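Local coordinates for cellulase (Xanthomonas axonopodis pv. citri, PDB 5HOS), which is an endo-beta-1,4-glucanase of glycosyl hydrolase family 5 that probably cleaves internal beta-1,4-glucosidic bonds of cellulose and related glucans, at residues 76-81 and 118-123; 146-151 and 183-188; 159-164 and 193-198; 269-274 and 302-307; 282-287 and 331-336. All coordinates share one frame; numbering follows the deposited sequence.

Interaction 1 (76-81 and 118-123)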
# COMPACT_ATOMS: atom_id res chain seq x y z
N LEU A 76 -0.74 12.24 1.60
CA LEU A 76 -2.09 12.73 1.89
C LEU A 76 -2.67 13.42 0.69
O LEU A 76 -2.08 14.39 0.19
CB LEU A 76 -2.09 13.74 3.04
CG LEU A 76 -2.35 13.31 4.47
CD1 LEU A 76 -2.69 14.56 5.26
CD2 LEU A 76 -3.46 12.29 4.60
N TRP A 77 -3.84 12.97 0.25
CA TRP A 77 -4.56 13.58 -0.88
C TRP A 77 -4.60 15.11 -0.74
O TRP A 77 -4.28 15.83 -1.68
CB TRP A 77 -5.99 13.02 -0.95
CG TRP A 77 -6.80 13.37 -2.18
CD1 TRP A 77 -6.51 14.29 -3.14
CD2 TRP A 77 -8.07 12.82 -2.52
NE1 TRP A 77 -7.52 14.34 -4.07
CE2 TRP A 77 -8.49 13.46 -3.71
CE3 TRP A 77 -8.91 11.86 -1.94
CZ2 TRP A 77 -9.71 13.14 -4.35
CZ3 TRP A 77 -10.13 11.55 -2.57
CH2 TRP A 77 -10.51 12.19 -3.75
N GLU A 78 -4.97 15.59 0.44
CA GLU A 78 -5.20 17.02 0.65
C GLU A 78 -3.92 17.85 0.58
O GLU A 78 -3.98 19.04 0.25
CB GLU A 78 -5.90 17.27 1.99
CG GLU A 78 -7.29 16.65 2.05
CD GLU A 78 -7.33 15.22 2.56
OE1 GLU A 78 -6.27 14.57 2.74
OE2 GLU A 78 -8.46 14.73 2.79
N ARG A 79 -2.78 17.24 0.88
CA ARG A 79 -1.48 17.90 0.71
C ARG A 79 -1.08 17.95 -0.76
O ARG A 79 -0.52 18.95 -1.21
CB ARG A 79 -0.41 17.19 1.53
CG ARG A 79 -0.67 17.29 3.03
CD ARG A 79 0.50 16.82 3.86
NE ARG A 79 0.25 17.15 5.27
CZ ARG A 79 0.37 16.34 6.32
NH1 ARG A 79 0.80 15.08 6.21
NH2 ARG A 79 0.08 16.82 7.53
N LEU A 80 -1.35 16.89 -1.50
CA LEU A 80 -1.04 16.85 -2.93
C LEU A 80 -2.02 17.65 -3.80
O LEU A 80 -1.60 18.23 -4.80
CB LEU A 80 -0.94 15.41 -3.42
CG LEU A 80 -0.57 15.22 -4.89
CD1 LEU A 80 0.78 15.84 -5.23
CD2 LEU A 80 -0.57 13.75 -5.23
N GLN A 81 -3.30 17.65 -3.43
CA GLN A 81 -4.34 18.36 -4.19
C GLN A 81 -5.28 19.06 -3.21
O GLN A 81 -6.30 18.50 -2.82
CB GLN A 81 -5.10 17.40 -5.10
CG GLN A 81 -6.02 18.12 -6.08
CD GLN A 81 -6.87 17.18 -6.90
OE1 GLN A 81 -7.30 16.13 -6.41
NE2 GLN A 81 -7.13 17.55 -8.15
N ALA A 118 -10.56 6.47 1.53
CA ALA A 118 -11.64 6.86 0.61
C ALA A 118 -12.37 8.14 1.03
O ALA A 118 -13.55 8.32 0.72
CB ALA A 118 -12.61 5.71 0.38
N LYS A 119 -11.65 9.04 1.70
CA LYS A 119 -12.18 10.32 2.12
C LYS A 119 -11.31 11.48 1.62
O LYS A 119 -10.09 11.35 1.48
CB LYS A 119 -12.29 10.38 3.64
CG LYS A 119 -13.39 9.48 4.19
CD LYS A 119 -13.42 9.53 5.71
CE LYS A 119 -14.76 9.01 6.23
NZ LYS A 119 -14.58 8.27 7.51
N TYR A 120 -11.97 12.60 1.34
CA TYR A 120 -11.33 13.86 0.99
C TYR A 120 -11.91 14.91 1.92
O TYR A 120 -13.13 15.14 1.91
CB TYR A 120 -11.63 14.18 -0.47
CG TYR A 120 -10.90 15.38 -1.03
CD1 TYR A 120 -9.50 15.42 -1.06
CD2 TYR A 120 -11.61 16.46 -1.55
CE1 TYR A 120 -8.83 16.52 -1.59
CE2 TYR A 120 -10.95 17.55 -2.09
CZ TYR A 120 -9.56 17.58 -2.11
OH TYR A 120 -8.92 18.68 -2.62
N TYR A 121 -11.05 15.52 2.74
CA TYR A 121 -11.45 16.39 3.85
C TYR A 121 -12.57 15.77 4.70
O TYR A 121 -13.55 16.44 5.07
CB TYR A 121 -11.86 17.79 3.34
CG TYR A 121 -10.71 18.62 2.79
CD1 TYR A 121 -9.89 19.35 3.65
CD2 TYR A 121 -10.45 18.68 1.42
CE1 TYR A 121 -8.84 20.11 3.16
CE2 TYR A 121 -9.40 19.44 0.92
CZ TYR A 121 -8.61 20.16 1.78
OH TYR A 121 -7.57 20.92 1.30
N GLY A 122 -12.44 14.48 4.99
CA GLY A 122 -13.39 13.75 5.83
C GLY A 122 -14.65 13.22 5.17
O GLY A 122 -15.41 12.51 5.81
N HIS A 123 -14.87 13.53 3.89
CA HIS A 123 -16.09 13.14 3.18
C HIS A 123 -15.77 12.00 2.24
O HIS A 123 -14.80 12.06 1.49
CB HIS A 123 -16.62 14.31 2.38
CG HIS A 123 -17.03 15.47 3.22
ND1 HIS A 123 -18.27 15.55 3.82
CD2 HIS A 123 -16.36 16.59 3.59
CE1 HIS A 123 -18.35 16.67 4.51
NE2 HIS A 123 -17.20 17.32 4.39
O HOH W 1 -9.84 13.16 4.63
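Trp77 and Tyr120 press together where the short helix 77-80, just after the barrel strand 70-75, meets a beta hairpin in the loop beyond strand 109-114 of the (beta/alpha)8 barrel. Tyr120 places CD1 over one face of the indole, 3.3 Å from Trp77 CD2, with the rings oblique at 38°. Tyr120 CB lies over the six-membered half of the same indole, so the Tyr120 methylene and ring both lie on the indole. At its far end Tyr120 OH donates to Gln81 O at 2.6 Å, approaching tilted from the carbonyl plane, and this ties the hairpin to the first residue after the helix.

Glu78 does the second half of the work. Its chain bends at CG, and that methylene sits almost squarely over the Tyr121 ring, 3.6 Å from the centroid. The bend also carries OE2 to the type I' turn of the hairpin, where its anti lone pair takes the N-H of Tyr121 at 2.7 Å. Water 1 donates a hydrogen bond to the same OE2 (2.8 Å) and accepts from Gly122 N, so one carboxylate oxygen serves two successive amides, one directly and one through the water.

Further out, Asn116 positions both partners: its amide group bonds Glu78 OE1, Trp77 N and Lys119 O. Tyr121 OH reaches Pro82 O, and helix 132-145 packs Leu138 against Trp77. The indole is fixed in rotation by its own segment, because Trp77 NE1 points within its ring plane straight at Gln81 OE1, 3.0 Å away.

Interaction 2 (146-151 and 183-188)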
# COMPACT_ATOMS: atom_id res chain seq x y z
N PHE A 146 3.26 11.07 -13.88
CA PHE A 146 4.15 9.90 -13.87
C PHE A 146 3.85 8.93 -14.98
O PHE A 146 4.12 7.73 -14.84
CB PHE A 146 4.07 9.22 -12.51
CG PHE A 146 4.58 10.10 -11.40
CD1 PHE A 146 5.95 10.32 -11.27
CD2 PHE A 146 3.70 10.73 -10.54
CE1 PHE A 146 6.43 11.16 -10.28
CE2 PHE A 146 4.18 11.56 -9.54
CZ PHE A 146 5.54 11.77 -9.42
N LYS A 147 3.37 9.46 -16.10
CA LYS A 147 2.84 8.66 -17.22
C LYS A 147 3.84 7.63 -17.72
O LYS A 147 4.88 7.98 -18.27
CB LYS A 147 2.41 9.55 -18.39
CG LYS A 147 1.80 8.77 -19.56
CD LYS A 147 1.26 9.69 -20.64
CE LYS A 147 0.94 8.93 -21.91
NZ LYS A 147 0.21 9.80 -22.89
N SER A 148 3.50 6.37 -17.49
CA SER A 148 4.22 5.22 -18.01
C SER A 148 5.68 5.13 -17.53
O SER A 148 6.50 4.47 -18.15
CB SER A 148 4.14 5.19 -19.54
OG SER A 148 2.80 5.19 -19.96
N ASP A 149 5.97 5.75 -16.39
CA ASP A 149 7.26 5.63 -15.77
C ASP A 149 7.24 4.31 -15.02
O ASP A 149 6.53 4.16 -14.03
CB ASP A 149 7.48 6.81 -14.82
CG ASP A 149 8.84 6.79 -14.14
OD1 ASP A 149 9.42 5.70 -13.97
OD2 ASP A 149 9.33 7.87 -13.76
N ASN A 150 8.02 3.34 -15.49
CA ASN A 150 7.97 1.99 -14.94
C ASN A 150 8.41 1.86 -13.48
O ASN A 150 8.11 0.87 -12.84
CB ASN A 150 8.76 1.02 -15.83
CG ASN A 150 8.36 -0.43 -15.60
OD1 ASN A 150 7.18 -0.80 -15.72
ND2 ASN A 150 9.34 -1.27 -15.27
N ALA A 151 9.09 2.87 -12.94
CA ALA A 151 9.41 2.87 -11.51
C ALA A 151 8.23 3.19 -10.61
O ALA A 151 8.31 2.95 -9.41
CB ALA A 151 10.53 3.84 -11.20
N GLY A 183 -3.30 7.25 -21.19
CA GLY A 183 -2.26 6.49 -21.89
C GLY A 183 -1.23 5.88 -20.97
O GLY A 183 -0.39 5.11 -21.40
N ALA A 184 -1.30 6.19 -19.68
CA ALA A 184 -0.36 5.66 -18.70
C ALA A 184 -0.47 4.14 -18.59
O ALA A 184 -1.57 3.60 -18.43
CB ALA A 184 -0.62 6.29 -17.35
N THR A 185 0.68 3.48 -18.69
CA THR A 185 0.77 2.02 -18.65
C THR A 185 1.23 1.45 -17.32
O THR A 185 1.50 0.26 -17.22
CB THR A 185 1.75 1.53 -19.72
OG1 THR A 185 3.03 2.15 -19.49
CG2 THR A 185 1.25 1.90 -21.10
N ASN A 186 1.28 2.29 -16.29
CA ASN A 186 1.76 1.88 -14.98
C ASN A 186 0.93 0.78 -14.35
O ASN A 186 -0.27 0.65 -14.61
CB ASN A 186 1.75 3.06 -14.01
CG ASN A 186 2.40 4.30 -14.58
OD1 ASN A 186 1.92 4.87 -15.55
ND2 ASN A 186 3.47 4.74 -13.96
N LEU A 187 1.58 0.01 -13.49
CA LEU A 187 0.88 -0.93 -12.65
C LEU A 187 -0.02 -0.17 -11.68
O LEU A 187 0.41 0.83 -11.09
CB LEU A 187 1.87 -1.76 -11.88
CG LEU A 187 1.30 -2.67 -10.80
CD1 LEU A 187 0.51 -3.82 -11.43
CD2 LEU A 187 2.42 -3.15 -9.91
N ILE A 188 -1.24 -0.67 -11.53
CA ILE A 188 -2.20 -0.12 -10.59
C ILE A 188 -2.50 -1.15 -9.50
O ILE A 188 -2.77 -2.29 -9.79
CB ILE A 188 -3.53 0.30 -11.28
CG1 ILE A 188 -3.28 1.37 -12.33
CG2 ILE A 188 -4.53 0.81 -10.23
CD1 ILE A 188 -4.44 1.59 -13.28
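Lys147 and Ala184 bring the two backbones to 4.6 Å between CA atoms, where a type II turn from Phe146 to Asp149 lies beside the loop leaving Gly183.

The Asn186 amide plugs into that turn. Its CG stands beside its own backbone N (chi1 -49°), which directs the amide into the turn. OD1 accepts from Ser148 N at 2.9 Å, and ND2 donates to Phe146 O at 3.2 Å, nearly in the amide plane. Phe146 O also takes the turn's own bond from Asp149 N, and the two donors come from opposite faces of its carbonyl plane. ND2 has a second acceptor in Val152 O, so both ends of the amide are used and its flip is settled.

Ser148 answers from the other side of the contact: OG accepts from Thr185 N at 3.0 Å and lies 3.1 Å from Thr185 OG1. Lys147 runs out fully extended along the opposing chain, its CE 3.9 Å from Gly183 C, and delivers NZ to Thr182 O.

These are the turns that lead into neighbouring barrel strands. Asp149 forms an Asx turn to Ala151 N and a salt bridge to Lys104 of helix 90-105, while Arg180 of helix 165-181 holds the carbonyls of Ala184 and Asn186; beyond the contact, Leu187 joins Phe154 by a backbone bond as strands 152-155 and 188-191 begin to pair.

Interaction 3 (159-164 and 193-198)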
# COMPACT_ATOMS: atom_id res chain seq x y z
N GLU A 159 -7.06 1.64 2.24
CA GLU A 159 -8.12 1.17 3.14
C GLU A 159 -9.45 1.95 3.11
O GLU A 159 -9.85 2.55 4.11
CB GLU A 159 -7.57 1.11 4.58
CG GLU A 159 -6.40 0.14 4.73
CD GLU A 159 -6.01 -0.18 6.16
OE1 GLU A 159 -6.63 0.36 7.10
OE2 GLU A 159 -5.05 -0.97 6.35
N PRO A 160 -10.15 1.92 1.96
CA PRO A 160 -11.57 2.34 1.98
C PRO A 160 -12.31 1.55 3.06
O PRO A 160 -12.06 0.35 3.19
CB PRO A 160 -12.09 1.95 0.59
CG PRO A 160 -10.89 1.67 -0.25
CD PRO A 160 -9.79 1.25 0.69
N TYR A 161 -13.16 2.19 3.85
CA TYR A 161 -13.86 1.44 4.93
C TYR A 161 -15.31 1.76 5.28
O TYR A 161 -16.00 0.87 5.78
CB TYR A 161 -13.04 1.44 6.22
CG TYR A 161 -13.06 2.73 6.99
CD1 TYR A 161 -12.13 3.73 6.73
CD2 TYR A 161 -13.99 2.94 8.01
CE1 TYR A 161 -12.15 4.91 7.46
CE2 TYR A 161 -14.02 4.11 8.74
CZ TYR A 161 -13.08 5.09 8.46
OH TYR A 161 -13.10 6.26 9.16
N ASP A 162 -15.75 2.99 5.09
CA ASP A 162 -17.17 3.32 5.32
C ASP A 162 -17.88 3.65 4.01
O ASP A 162 -18.78 4.47 3.94
CB ASP A 162 -17.36 4.37 6.44
CG ASP A 162 -16.71 5.70 6.13
OD1 ASP A 162 -16.32 5.96 4.97
OD2 ASP A 162 -16.61 6.51 7.08
N ILE A 163 -17.46 2.95 2.97
CA ILE A 163 -18.12 2.95 1.69
C ILE A 163 -18.29 1.47 1.46
O ILE A 163 -17.36 0.70 1.70
CB ILE A 163 -17.28 3.64 0.57
CG1 ILE A 163 -17.91 3.39 -0.80
CG2 ILE A 163 -15.82 3.19 0.57
CD1 ILE A 163 -17.42 4.34 -1.88
N ASP A 164 -19.47 1.05 1.04
CA ASP A 164 -19.69 -0.37 0.91
C ASP A 164 -18.93 -0.88 -0.32
O ASP A 164 -18.67 -0.11 -1.25
CB ASP A 164 -21.18 -0.71 0.85
CG ASP A 164 -21.75 -0.58 -0.52
OD1 ASP A 164 -21.67 -1.56 -1.31
OD2 ASP A 164 -22.28 0.50 -0.81
N ALA A 193 -12.91 -2.63 -0.21
CA ALA A 193 -13.30 -1.84 0.96
C ALA A 193 -13.14 -2.66 2.26
O ALA A 193 -12.37 -3.63 2.29
CB ALA A 193 -14.71 -1.29 0.78
N LEU A 194 -13.81 -2.27 3.35
CA LEU A 194 -13.63 -2.93 4.66
C LEU A 194 -12.16 -3.09 5.02
O LEU A 194 -11.71 -4.18 5.39
CB LEU A 194 -14.36 -4.29 4.71
CG LEU A 194 -15.85 -4.30 5.06
CD1 LEU A 194 -16.34 -5.74 5.08
CD2 LEU A 194 -16.13 -3.62 6.40
N TRP A 195 -11.41 -1.99 4.88
CA TRP A 195 -9.97 -1.91 5.17
C TRP A 195 -9.12 -2.90 4.37
O TRP A 195 -7.99 -3.19 4.74
CB TRP A 195 -9.67 -2.07 6.67
CG TRP A 195 -10.34 -1.05 7.56
CD1 TRP A 195 -9.86 0.18 7.89
CD2 TRP A 195 -11.58 -1.21 8.26
NE1 TRP A 195 -10.74 0.82 8.75
CE2 TRP A 195 -11.80 -0.02 8.99
CE3 TRP A 195 -12.52 -2.24 8.33
CZ2 TRP A 195 -12.93 0.17 9.78
CZ3 TRP A 195 -13.65 -2.05 9.12
CH2 TRP A 195 -13.84 -0.85 9.84
N THR A 196 -9.68 -3.36 3.25
CA THR A 196 -9.06 -4.29 2.32
C THR A 196 -8.27 -5.44 2.98
O THR A 196 -7.21 -5.85 2.50
CB THR A 196 -8.31 -3.50 1.20
OG1 THR A 196 -8.17 -4.33 0.03
CG2 THR A 196 -6.95 -2.93 1.63
N GLY A 197 -8.83 -5.99 4.05
CA GLY A 197 -8.21 -7.11 4.76
C GLY A 197 -8.29 -8.39 3.94
O GLY A 197 -9.36 -8.71 3.43
N ALA A 198 -7.18 -9.11 3.80
CA ALA A 198 -7.21 -10.40 3.08
C ALA A 198 -8.16 -11.37 3.79
O ALA A 198 -9.01 -11.98 3.14
CB ALA A 198 -5.82 -11.00 2.97
O HOH W 2 -16.30 -0.82 3.61
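Pro160 O is met by two groups of the facing loop: Trp195 N donates to it at 3.0 Å, and Ala193 CA brings a weaker C-H...O contact from 3.4 Å. Both loops leave the C-terminal ends of adjacent strands, 152-155 and 188-191, the rim on which (beta/alpha)8 barrels carry their active sites. Leu194, Trp195 and Thr196 all take left-handed backbone angles, and a bond from Thr196 N to Ala193 O closes this tight turn, which presents the indole to the other loop.

Tyr161 CB sits over the five-membered part of that indole, 3.5 Å from its centroid. The two aromatic planes are only 10° from parallel, yet slid so far apart that the rings barely overlap; CB, with CG and CD2 beside it, makes the contact. With chi1 at 76°, Tyr161 CG lies between its N and carbonyl carbon, and the phenol is laid alongside the indole. Its hydroxyl makes a weak bond to Lys119 NZ.

Glu159 approaches at the indole edge: OE1 lies near the ring plane, 3.3 Å from Trp195 CD1, with the carboxylate turned perpendicular to the ring. OE2 is held by His229 ND1. Glu159 stands in an Asn-Glu-Pro sequence after the fourth strand, consistent with the acid/base position of family 5.

On the barrel-helix side, Trp168 of helix 165-181 packs on Pro160 and Ala193. Water 2 closes the outer end, accepting from Leu194 N at 2.9 Å and donating to Ile163 O at 2.7 Å, with a weak bond to Tyr161 O.

Interaction 4 (269-274 and 302-307)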
# COMPACT_ATOMS: atom_id res chain seq x y z
N LEU A 269 0.32 -7.69 -1.22
CA LEU A 269 0.12 -7.53 0.21
C LEU A 269 0.83 -6.23 0.63
O LEU A 269 1.97 -6.24 1.07
CB LEU A 269 0.62 -8.75 0.98
CG LEU A 269 0.15 -8.87 2.44
CD1 LEU A 269 -1.35 -9.10 2.52
CD2 LEU A 269 0.91 -9.99 3.15
N ALA A 270 0.14 -5.10 0.46
CA ALA A 270 0.76 -3.78 0.57
C ALA A 270 1.02 -3.33 2.00
O ALA A 270 1.79 -2.39 2.22
CB ALA A 270 -0.06 -2.73 -0.16
N GLU A 271 0.35 -3.96 2.97
CA GLU A 271 0.67 -3.76 4.38
C GLU A 271 0.57 -5.09 5.09
O GLU A 271 -0.41 -5.83 4.92
CB GLU A 271 -0.30 -2.80 5.07
CG GLU A 271 -0.22 -1.36 4.61
CD GLU A 271 -0.97 -0.39 5.51
OE1 GLU A 271 -1.34 -0.79 6.64
OE2 GLU A 271 -1.19 0.77 5.08
N PHE A 272 1.61 -5.38 5.87
CA PHE A 272 1.61 -6.46 6.86
C PHE A 272 2.74 -6.17 7.83
O PHE A 272 3.70 -5.47 7.47
CB PHE A 272 1.80 -7.83 6.21
CG PHE A 272 3.15 -8.02 5.59
CD1 PHE A 272 3.49 -7.36 4.40
CD2 PHE A 272 4.10 -8.85 6.18
CE1 PHE A 272 4.74 -7.52 3.83
CE2 PHE A 272 5.34 -9.02 5.60
CZ PHE A 272 5.67 -8.35 4.43
N GLY A 273 2.62 -6.69 9.04
CA GLY A 273 3.63 -6.48 10.06
C GLY A 273 3.46 -7.46 11.19
O GLY A 273 2.38 -8.01 11.39
N THR A 274 4.54 -7.66 11.93
CA THR A 274 4.60 -8.60 13.06
C THR A 274 5.61 -8.07 14.06
O THR A 274 6.61 -7.44 13.67
CB THR A 274 5.02 -10.04 12.65
OG1 THR A 274 6.30 -10.02 12.00
CG2 THR A 274 3.99 -10.69 11.73
N SER A 302 4.77 -5.48 0.78
CA SER A 302 5.48 -4.37 1.39
C SER A 302 5.12 -4.28 2.87
O SER A 302 3.94 -4.15 3.24
CB SER A 302 5.25 -3.03 0.65
OG SER A 302 3.88 -2.75 0.42
N TRP A 303 6.15 -4.41 3.70
CA TRP A 303 6.05 -4.39 5.16
C TRP A 303 5.62 -3.04 5.69
O TRP A 303 6.05 -2.00 5.18
CB TRP A 303 7.44 -4.74 5.72
CG TRP A 303 7.61 -4.62 7.19
CD1 TRP A 303 7.95 -3.49 7.90
CD2 TRP A 303 7.49 -5.67 8.14
NE1 TRP A 303 8.04 -3.78 9.24
CE2 TRP A 303 7.77 -5.12 9.42
CE3 TRP A 303 7.18 -7.03 8.05
CZ2 TRP A 303 7.74 -5.88 10.58
CZ3 TRP A 303 7.15 -7.79 9.21
CH2 TRP A 303 7.43 -7.22 10.45
N TRP A 304 4.78 -3.05 6.72
CA TRP A 304 4.43 -1.84 7.46
C TRP A 304 5.13 -1.94 8.83
O TRP A 304 4.78 -2.83 9.60
CB TRP A 304 2.91 -1.71 7.66
CG TRP A 304 2.57 -0.43 8.36
CD1 TRP A 304 2.57 -0.20 9.71
CD2 TRP A 304 2.24 0.82 7.75
NE1 TRP A 304 2.25 1.10 9.97
CE2 TRP A 304 2.05 1.76 8.79
CE3 TRP A 304 2.10 1.25 6.43
CZ2 TRP A 304 1.70 3.09 8.54
CZ3 TRP A 304 1.76 2.57 6.18
CH2 TRP A 304 1.56 3.48 7.23
N ALA A 305 6.09 -1.08 9.16
CA ALA A 305 6.60 0.03 8.33
C ALA A 305 7.99 0.42 8.79
O ALA A 305 8.49 -0.11 9.76
CB ALA A 305 5.68 1.23 8.42
N ALA A 306 8.59 1.35 8.06
CA ALA A 306 9.77 2.07 8.51
C ALA A 306 9.51 3.57 8.30
O ALA A 306 8.39 3.98 7.99
CB ALA A 306 11.00 1.59 7.75
N GLY A 307 10.55 4.38 8.46
CA GLY A 307 10.41 5.83 8.45
C GLY A 307 11.08 6.38 9.69
O GLY A 307 11.09 5.72 10.74
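Phe272 and Trp303 set an edge against a face between parallel strands 267-273 and 298-306, the last two of the (beta/alpha)8 barrel. The indole edge points at the phenyl face in an offset edge-to-face pair with planes 84° apart, and Phe272 CE2 lies 3.7 Å from Trp303 CE3. With chi1 at 66° the Phe272 ring stands between backbone N and carbonyl carbon and reaches the neighbouring strand. Trp303 instead has CG anti to N (173°), which lays its six-membered ring over Gly273 CA, 3.9 Å from the centroid, and its edge against Thr274 OG1.

Backbone bonds hold the strands together: Ser302 N to Leu269 O, then Trp304 N to Phe272 O at 2.8 Å and almost straight. Ser302 OG adds one to Ala270 O at 2.8 Å, coming from above the carbonyl plane.

On the barrel's inner side, Glu271 and Trp304 run side by side. Glu271 OE1 lies 3.8 Å above one indole face of Trp304, toward its rim, with OE2 3.6 Å from Trp304 CE3, while Ala305 CB, beyond a cis peptide bond, covers the opposite face. Such a cis bond after a tryptophan at the end of the eighth strand is familiar in this family.

Glu271, at the end of the seventh strand, is consistent with the family 5 nucleophile. Tyr231 OH grips OE1 and Arg72 makes a salt bridge to OE2, with the indole alongside, which probably restricts the carboxylate's rotation and presets its orientation.

Interaction 5 (282-287 and 331-336)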
# COMPACT_ATOMS: atom_id res chain seq x y z
N LEU A 282 7.95 -17.21 13.35
CA LEU A 282 7.46 -18.39 12.62
C LEU A 282 6.33 -18.02 11.65
O LEU A 282 6.35 -18.45 10.49
CB LEU A 282 6.96 -19.47 13.58
CG LEU A 282 8.05 -20.19 14.39
CD1 LEU A 282 7.44 -20.98 15.53
CD2 LEU A 282 8.90 -21.10 13.49
N ALA A 283 5.38 -17.24 12.14
CA ALA A 283 4.24 -16.77 11.31
C ALA A 283 4.69 -15.94 10.11
O ALA A 283 4.22 -16.15 8.98
CB ALA A 283 3.26 -15.98 12.15
N LEU A 284 5.62 -15.02 10.35
CA LEU A 284 6.14 -14.16 9.29
C LEU A 284 6.83 -14.98 8.21
O LEU A 284 6.50 -14.85 7.02
CB LEU A 284 7.11 -13.12 9.86
CG LEU A 284 7.76 -12.15 8.86
CD1 LEU A 284 6.70 -11.36 8.11
CD2 LEU A 284 8.71 -11.21 9.59
N ASN A 285 7.78 -15.82 8.62
CA ASN A 285 8.48 -16.74 7.70
C ASN A 285 7.53 -17.57 6.86
O ASN A 285 7.68 -17.68 5.64
CB ASN A 285 9.41 -17.69 8.46
CG ASN A 285 10.86 -17.28 8.37
OD1 ASN A 285 11.43 -17.28 7.28
ND2 ASN A 285 11.47 -16.93 9.51
N GLY A 286 6.55 -18.17 7.54
CA GLY A 286 5.55 -18.99 6.88
C GLY A 286 4.74 -18.22 5.86
O GLY A 286 4.52 -18.70 4.74
N MET A 287 4.30 -17.02 6.24
CA MET A 287 3.47 -16.21 5.34
C MET A 287 4.25 -15.77 4.11
O MET A 287 3.72 -15.81 3.00
CB MET A 287 2.90 -15.00 6.07
CG MET A 287 1.78 -14.31 5.31
SD MET A 287 1.00 -12.95 6.21
CE MET A 287 2.36 -12.29 7.17
N SER A 331 16.06 -9.63 9.80
CA SER A 331 16.78 -10.89 9.59
C SER A 331 15.91 -11.94 8.88
O SER A 331 16.43 -12.88 8.29
CB SER A 331 17.32 -11.45 10.91
OG SER A 331 16.28 -11.94 11.73
N ILE A 332 14.58 -11.77 8.94
CA ILE A 332 13.64 -12.58 8.16
C ILE A 332 13.27 -11.91 6.84
O ILE A 332 13.24 -12.57 5.80
CB ILE A 332 12.36 -12.89 8.98
CG1 ILE A 332 12.72 -13.66 10.25
CG2 ILE A 332 11.35 -13.67 8.13
CD1 ILE A 332 11.66 -13.65 11.33
N LEU A 333 12.97 -10.61 6.88
CA LEU A 333 12.53 -9.88 5.68
C LEU A 333 13.59 -9.83 4.60
O LEU A 333 13.28 -9.97 3.41
CB LEU A 333 12.08 -8.46 6.02
CG LEU A 333 10.84 -8.34 6.91
CD1 LEU A 333 10.73 -6.93 7.48
CD2 LEU A 333 9.58 -8.71 6.14
N SER A 334 14.85 -9.64 5.00
CA SER A 334 15.94 -9.46 4.05
C SER A 334 16.21 -10.70 3.17
O SER A 334 16.22 -10.57 1.95
CB SER A 334 17.21 -8.96 4.75
OG SER A 334 18.22 -8.67 3.80
N PRO A 335 16.41 -11.89 3.78
CA PRO A 335 16.60 -13.07 2.92
C PRO A 335 15.38 -13.42 2.04
O PRO A 335 15.56 -13.91 0.92
CB PRO A 335 16.92 -14.21 3.90
CG PRO A 335 16.64 -13.69 5.26
CD PRO A 335 16.66 -12.20 5.20
N ARG A 336 14.17 -13.15 2.53
CA ARG A 336 12.96 -13.37 1.73
C ARG A 336 12.89 -12.39 0.56
O ARG A 336 12.57 -12.78 -0.57
CB ARG A 336 11.71 -13.26 2.62
CG ARG A 336 11.61 -14.36 3.67
CD ARG A 336 11.20 -15.69 3.06
NE ARG A 336 11.05 -16.73 4.07
CZ ARG A 336 10.70 -17.99 3.82
NH1 ARG A 336 10.60 -18.85 4.83
NH2 ARG A 336 10.46 -18.41 2.58
O HOH W 3 13.56 -15.77 6.15
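Asn285 and Arg336 cross at about a right angle between helices 278-293 and 330-341, which lie side by side on the outside of the (beta/alpha)8 barrel. The short helical pieces run nearly parallel, 11° between their directions, with axes 10.2 Å apart.

The guanidinium meets the amide oxygen side-on. NE and NH1 of Arg336 both donate to Asn285 OD1, at 3.3 Å and 3.0 Å, and that oxygen lies in the guanidinium plane; the amide plane itself is turned 61° away. Arg336 is bent at its second torsion (chi2 -75°), folding the chain back across the groove instead of letting it run along its own helix. One face of the guanidinium then rests above Asn285 O, a close approach that is no hydrogen bond. A third donor reaches OD1, water 3 at 2.8 Å, which also gives to Ile332 O.

The amide's other end turns to hydrocarbon. Asn285 ND2 lies 3.5 Å from Ile332 CG2, and has a weak bond back to Asn281 O. Deeper in, Leu284 extends toward the second helix and CD2 touches Ile332 CG2 at 3.9 Å, with Leu333 CD2 just beyond. Pro335, which lacks an N-H, kinks helix 330-341 here, next to Arg336.

Leucine and isoleucine thus seal the side nearer the barrel, while polar groups close the outer groove. Glu292 of the facing helix, a salt-bridge partner of Arg336 NH2, probably offsets the charge of Arg336, which has Arg339 close by, while Asn285 supplies a neutral acceptor.

In the fold
Interaction 4 is the most buried, a strand pair of the barrel whose Glu271 carboxylate comes within 3.7 Å of Glu159 in interaction 3: OE1 of the former faces OE2 of the latter across the presumed catalytic centre. Interactions 1 and 3 both join loops at the strands' C-terminal end, and the Lys119–Asp162 salt bridge ties them together. Interaction 2 lies at the opposite end, among the turns that feed strands, and relies on amide-to-backbone bonds rather than rings. Interaction 5 backs onto interaction 4, Leu284 and Leu333 packing on Phe272 and Trp303; it alone pairs two helices, apolar toward the barrel and polar outside.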